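PDB 7COI: carbonic anhydrase, which probably catalyses the reversible, zinc-dependent hydration of carbon dioxide to hydrogencarbonate and a proton, as a beta-class carbonic anhydrase. Local coordinates for residues Ile158-Ile172 / Gly231-Ala244. Sequence-based numbering, arbitrary orientation.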
loop_
_atom_site.group_PDB
_atom_site.type_symbol
_atom_site.label_atom_id
_atom_site.label_comp_id
_atom_site.label_asym_id
_atom_site.label_seq_id
_atom_site.Cartn_x
_atom_site.Cartn_y
_atom_site.Cartn_z
ATOM N N ILE A 158 7.996 2.573 -12.229
ATOM C CA ILE A 158 7.607 3.387 -13.420
ATOM C C ILE A 158 8.309 4.747 -13.323
ATOM O O ILE A 158 8.876 5.180 -14.340
ATOM C CB ILE A 158 6.082 3.497 -13.510
ATOM C CG1 ILE A 158 5.502 2.127 -13.860
ATOM C CG2 ILE A 158 5.678 4.619 -14.465
ATOM C CD1 ILE A 158 4.051 1.941 -13.599
ATOM N N GLU A 159 8.336 5.356 -12.144
ATOM C CA GLU A 159 9.012 6.657 -11.928
ATOM C C GLU A 159 10.492 6.516 -12.290
ATOM O O GLU A 159 11.021 7.381 -13.051
ATOM C CB GLU A 159 8.800 7.121 -10.499
ATOM C CG GLU A 159 9.550 8.389 -10.126
ATOM C CD GLU A 159 9.076 9.688 -10.782
ATOM O OE1 GLU A 159 7.945 9.750 -11.262
ATOM O OE2 GLU A 159 9.854 10.622 -10.779
ATOM N N PHE A 160 11.154 5.473 -11.779
ATOM C CA PHE A 160 12.610 5.294 -11.991
ATOM C C PHE A 160 12.883 5.049 -13.483
ATOM O O PHE A 160 13.755 5.727 -14.060
ATOM C CB PHE A 160 13.154 4.175 -11.122
ATOM C CG PHE A 160 14.653 4.192 -11.022
ATOM C CD1 PHE A 160 15.438 3.615 -12.001
ATOM C CD2 PHE A 160 15.265 4.736 -9.908
ATOM C CE1 PHE A 160 16.819 3.643 -11.909
ATOM C CE2 PHE A 160 16.655 4.761 -9.810
ATOM C CZ PHE A 160 17.422 4.203 -10.803
ATOM N N ALA A 161 12.133 4.145 -14.116
ATOM C CA ALA A 161 12.365 3.775 -15.523
ATOM C C ALA A 161 12.120 5.007 -16.420
ATOM O O ALA A 161 12.905 5.244 -17.361
ATOM C CB ALA A 161 11.484 2.644 -15.928
ATOM N N VAL A 162 11.010 5.694 -16.208
ATOM C CA VAL A 162 10.541 6.737 -17.157
ATOM C C VAL A 162 11.329 8.028 -16.931
ATOM O O VAL A 162 11.839 8.595 -17.924
ATOM C CB VAL A 162 9.026 6.943 -17.095
ATOM C CG1 VAL A 162 8.608 8.083 -18.007
ATOM C CG2 VAL A 162 8.296 5.687 -17.494
ATOM N N ARG A 163 11.481 8.483 -15.691
ATOM C CA ARG A 163 12.110 9.795 -15.433
ATOM C C ARG A 163 13.629 9.648 -15.416
ATOM O O ARG A 163 14.313 10.513 -16.004
ATOM C CB ARG A 163 11.618 10.429 -14.135
ATOM C CG ARG A 163 12.239 11.793 -13.831
ATOM C CD ARG A 163 11.609 12.496 -12.642
ATOM N NE ARG A 163 10.168 12.675 -12.801
ATOM C CZ ARG A 163 9.598 13.626 -13.577
ATOM N NH1 ARG A 163 10.348 14.455 -14.292
ATOM N NH2 ARG A 163 8.284 13.736 -13.671
ATOM N N HIS A 164 14.165 8.628 -14.743
ATOM C CA HIS A 164 15.608 8.537 -14.440
ATOM C C HIS A 164 16.337 7.769 -15.556
ATOM O O HIS A 164 17.314 8.295 -16.061
ATOM C CB HIS A 164 15.813 8.022 -13.030
ATOM C CG HIS A 164 15.260 8.969 -12.029
ATOM N ND1 HIS A 164 15.827 10.206 -11.817
ATOM C CD2 HIS A 164 14.172 8.910 -11.232
ATOM C CE1 HIS A 164 15.132 10.848 -10.886
ATOM N NE2 HIS A 164 14.106 10.066 -10.511
ATOM N N LEU A 165 15.860 6.611 -16.002
ATOM C CA LEU A 165 16.546 5.874 -17.085
ATOM C C LEU A 165 16.047 6.353 -18.458
ATOM O O LEU A 165 16.698 6.006 -19.454
ATOM C CB LEU A 165 16.306 4.368 -16.887
ATOM C CG LEU A 165 16.876 3.791 -15.587
ATOM C CD1 LEU A 165 16.589 2.290 -15.503
ATOM C CD2 LEU A 165 18.375 4.066 -15.449
ATOM N N ARG A 166 14.925 7.059 -18.534
ATOM C CA ARG A 166 14.341 7.560 -19.805
ATOM C C ARG A 166 14.164 6.420 -20.805
ATOM O O ARG A 166 14.563 6.540 -22.003
ATOM C CB ARG A 166 15.194 8.711 -20.348
ATOM C CG ARG A 166 15.190 9.940 -19.454
ATOM C CD ARG A 166 16.106 11.065 -19.946
ATOM N NE ARG A 166 15.763 11.492 -21.292
ATOM C CZ ARG A 166 14.792 12.356 -21.609
ATOM N NH1 ARG A 166 14.057 12.913 -20.657
ATOM N NH2 ARG A 166 14.572 12.657 -22.882
ATOM N N VAL A 167 13.519 5.339 -20.384
ATOM C CA VAL A 167 13.193 4.244 -21.323
ATOM C C VAL A 167 12.347 4.811 -22.458
ATOM O O VAL A 167 11.582 5.779 -22.239
ATOM C CB VAL A 167 12.474 3.084 -20.594
ATOM C CG1 VAL A 167 13.382 2.434 -19.568
ATOM C CG2 VAL A 167 11.181 3.528 -19.929
ATOM N N LYS A 168 12.418 4.186 -23.614
ATOM C CA LYS A 168 11.632 4.604 -24.802
ATOM C C LYS A 168 10.341 3.806 -24.889
ATOM O O LYS A 168 9.408 4.249 -25.604
ATOM C CB LYS A 168 12.486 4.405 -26.056
ATOM C CG LYS A 168 13.716 5.291 -26.141
ATOM C CD LYS A 168 14.350 5.317 -27.522
ATOM C CE LYS A 168 15.556 6.230 -27.581
ATOM N NZ LYS A 168 16.538 5.863 -26.537
ATOM N N HIS A 169 10.284 2.636 -24.235
ATOM C CA HIS A 169 9.142 1.712 -24.364
ATOM C C HIS A 169 8.749 1.205 -22.978
ATOM O O HIS A 169 9.667 0.839 -22.207
ATOM C CB HIS A 169 9.489 0.508 -25.235
ATOM C CG HIS A 169 9.926 0.897 -26.601
ATOM N ND1 HIS A 169 9.007 1.160 -27.592
ATOM C CD2 HIS A 169 11.159 1.105 -27.122
ATOM C CE1 HIS A 169 9.658 1.488 -28.690
ATOM N NE2 HIS A 169 10.983 1.482 -28.427
ATOM N N VAL A 170 7.459 1.199 -22.700
ATOM C CA VAL A 170 6.876 0.448 -21.543
ATOM C C VAL A 170 6.030 -0.666 -22.109
ATOM O O VAL A 170 5.103 -0.393 -22.880
ATOM C CB VAL A 170 6.090 1.337 -20.567
ATOM C CG1 VAL A 170 5.616 0.480 -19.372
ATOM C CG2 VAL A 170 6.922 2.519 -20.093
ATOM N N VAL A 171 6.325 -1.904 -21.725
ATOM C CA VAL A 171 5.602 -3.089 -22.182
ATOM C C VAL A 171 4.883 -3.682 -20.975
ATOM O O VAL A 171 5.553 -3.938 -19.968
ATOM C CB VAL A 171 6.584 -4.103 -22.794
ATOM C CG1 VAL A 171 5.878 -5.375 -23.197
ATOM C CG2 VAL A 171 7.384 -3.501 -23.937
ATOM N N ILE A 172 3.590 -3.893 -21.077
ATOM C CA ILE A 172 2.833 -4.727 -20.123
ATOM C C ILE A 172 2.585 -6.030 -20.842
ATOM O O ILE A 172 1.940 -6.024 -21.912
ATOM C CB ILE A 172 1.546 -4.063 -19.603
ATOM C CG1 ILE A 172 1.846 -2.745 -18.902
ATOM C CG2 ILE A 172 0.807 -5.029 -18.686
ATOM C CD1 ILE A 172 0.595 -2.008 -18.436
ATOM N N GLY A 231 -4.306 -2.162 -17.609
ATOM C CA GLY A 231 -2.992 -1.766 -17.060
ATOM C C GLY A 231 -2.386 -0.666 -17.896
ATOM O O GLY A 231 -1.788 0.230 -17.336
ATOM N N LEU A 232 -2.548 -0.687 -19.225
ATOM C CA LEU A 232 -1.990 0.375 -20.099
ATOM C C LEU A 232 -2.723 1.691 -19.810
ATOM O O LEU A 232 -2.090 2.740 -19.828
ATOM C CB LEU A 232 -2.146 -0.011 -21.574
ATOM C CG LEU A 232 -1.263 -1.139 -22.087
ATOM C CD1 LEU A 232 -1.703 -1.562 -23.479
ATOM C CD2 LEU A 232 0.203 -0.784 -22.089
ATOM N N LYS A 233 -4.019 1.625 -19.515
ATOM C CA LYS A 233 -4.816 2.815 -19.144
ATOM C C LYS A 233 -4.280 3.337 -17.810
ATOM O O LYS A 233 -3.951 4.514 -17.729
ATOM C CB LYS A 233 -6.300 2.471 -19.156
ATOM C CG LYS A 233 -7.211 3.587 -18.664
ATOM C CD LYS A 233 -8.674 3.278 -18.895
ATOM C CE LYS A 233 -9.580 4.392 -18.429
ATOM N NZ LYS A 233 -10.998 4.036 -18.618
ATOM N N ALA A 234 -4.123 2.470 -16.807
ATOM C CA ALA A 234 -3.610 2.864 -15.478
ATOM C C ALA A 234 -2.217 3.464 -15.625
ATOM O O ALA A 234 -1.900 4.438 -14.937
ATOM C CB ALA A 234 -3.610 1.672 -14.559
ATOM N N LEU A 235 -1.382 2.879 -16.489
ATOM C CA LEU A 235 0.011 3.320 -16.710
ATOM C C LEU A 235 -0.013 4.755 -17.234
ATOM O O LEU A 235 0.802 5.554 -16.768
ATOM C CB LEU A 235 0.651 2.348 -17.713
ATOM C CG LEU A 235 2.022 2.712 -18.224
ATOM C CD1 LEU A 235 3.048 2.643 -17.091
ATOM C CD2 LEU A 235 2.402 1.741 -19.345
ATOM N N THR A 236 -0.931 5.078 -18.156
ATOM C CA THR A 236 -1.010 6.427 -18.761
ATOM C C THR A 236 -1.720 7.432 -17.849
ATOM O O THR A 236 -1.587 8.625 -18.136
ATOM C CB THR A 236 -1.637 6.365 -20.159
ATOM O OG1 THR A 236 -2.947 5.816 -20.092
ATOM C CG2 THR A 236 -0.815 5.538 -21.119
ATOM N N GLN A 237 -2.390 6.999 -16.780
ATOM C CA GLN A 237 -3.001 7.885 -15.746
ATOM C C GLN A 237 -1.947 8.263 -14.711
ATOM O O GLN A 237 -2.212 8.180 -13.504
ATOM C CB GLN A 237 -4.222 7.231 -15.123
ATOM C CG GLN A 237 -5.366 7.105 -16.120
ATOM C CD GLN A 237 -6.578 6.396 -15.563
ATOM O OE1 GLN A 237 -6.463 5.462 -14.782
ATOM N NE2 GLN A 237 -7.762 6.821 -15.989
ATOM N N LYS A 238 -0.757 8.571 -15.193
ATOM C CA LYS A 238 0.403 8.959 -14.378
ATOM C C LYS A 238 1.065 10.105 -15.120
ATOM O O LYS A 238 1.423 9.913 -16.305
ATOM C CB LYS A 238 1.371 7.799 -14.212
ATOM C CG LYS A 238 0.791 6.613 -13.460
ATOM C CD LYS A 238 1.813 5.510 -13.230
ATOM C CE LYS A 238 1.152 4.245 -12.701
ATOM N NZ LYS A 238 0.484 4.496 -11.404
ATOM N N SER A 239 1.256 11.222 -14.446
ATOM C CA SER A 239 1.851 12.422 -15.085
ATOM C C SER A 239 3.224 12.077 -15.674
ATOM O O SER A 239 3.531 12.549 -16.808
ATOM C CB SER A 239 1.936 13.574 -14.133
ATOM O OG SER A 239 2.233 14.755 -14.871
ATOM N N VAL A 240 4.022 11.246 -14.985
ATOM C CA VAL A 240 5.414 10.975 -15.448
ATOM C C VAL A 240 5.363 10.308 -16.827
ATOM O O VAL A 240 6.239 10.640 -17.707
ATOM C CB VAL A 240 6.250 10.183 -14.425
ATOM C CG1 VAL A 240 5.726 8.769 -14.199
ATOM C CG2 VAL A 240 7.709 10.128 -14.825
ATOM N N VAL A 241 4.410 9.411 -17.040
ATOM C CA VAL A 241 4.248 8.714 -18.336
ATOM C C VAL A 241 3.714 9.698 -19.387
ATOM O O VAL A 241 4.274 9.726 -20.511
ATOM C CB VAL A 241 3.338 7.487 -18.186
ATOM C CG1 VAL A 241 3.035 6.829 -19.520
ATOM C CG2 VAL A 241 3.966 6.489 -17.212
ATOM N N LEU A 242 2.648 10.427 -19.079
ATOM C CA LEU A 242 2.053 11.383 -20.068
ATOM C C LEU A 242 3.114 12.398 -20.509
ATOM O O LEU A 242 3.180 12.683 -21.730
ATOM C CB LEU A 242 0.839 12.081 -19.457
ATOM C CG LEU A 242 -0.354 11.172 -19.213
ATOM C CD1 LEU A 242 -1.347 11.822 -18.273
ATOM C CD2 LEU A 242 -1.010 10.770 -20.514
ATOM N N GLU A 243 3.911 12.915 -19.580
ATOM C CA GLU A 243 5.005 13.874 -19.870
ATOM C C GLU A 243 5.979 13.250 -20.893
ATOM O O GLU A 243 6.355 13.915 -21.889
ATOM C CB GLU A 243 5.753 14.266 -18.594
ATOM C CG GLU A 243 4.988 15.123 -17.598
ATOM C CD GLU A 243 5.627 15.106 -16.208
ATOM O OE1 GLU A 243 6.871 14.872 -16.126
ATOM O OE2 GLU A 243 4.891 15.254 -15.193
ATOM N N ALA A 244 6.398 11.998 -20.685
ATOM C CA ALA A 244 7.377 11.295 -21.551
ATOM C C ALA A 244 6.759 11.008 -22.917
ATOM O O ALA A 244 7.498 11.023 -23.934
ATOM C CB ALA A 244 7.854 10.014 -20.893
#
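V240 is a knob of helix 239-248 set into a hole of I158, E159, V162 and R163 on helix 152-164, in the alpha/beta fold of the beta-class carbonic anhydrases. Segments 158-164 and 239-244 run nearly parallel, 24° apart, their axes 9.6 Å from each other at closest approach. V240 CG2 lies 3.9 Å from V162 CG1, and the same V162 methyl, anti to its own N (chi1 176°), reaches A244 CB at 3.6 Å. One turn back, I158 uses both branches: CG2 meets V241 CG2 at 3.7 Å, while CD1 touches L235 CD1 and is crossed at about a right angle by the K238 chain at CE. L235 thus bridges helix 152-164 and strand 169-175 of the mixed sheet, pressing CD2 tightly on V170 CG1 (3.5 Å). Further along this strand, whose far end carries zinc ligand H175, I172 CD1 rests on the backbone of G231, 3.3 Å from its C. V252 of strand 251-257 also touches L232 and L235. On the solvent side, R163 forms salt bridges to two carboxylates: NE donates to E159 OE2, which lies in the guanidinium plane, and NH2 donates to E243 OE1 (3.1 Å), with the guanidinium and E243 carboxylate planes 53° apart. The second oxygen of E243 is in turn positioned from its anti side by S239 OG, at 2.7 Å from OE2.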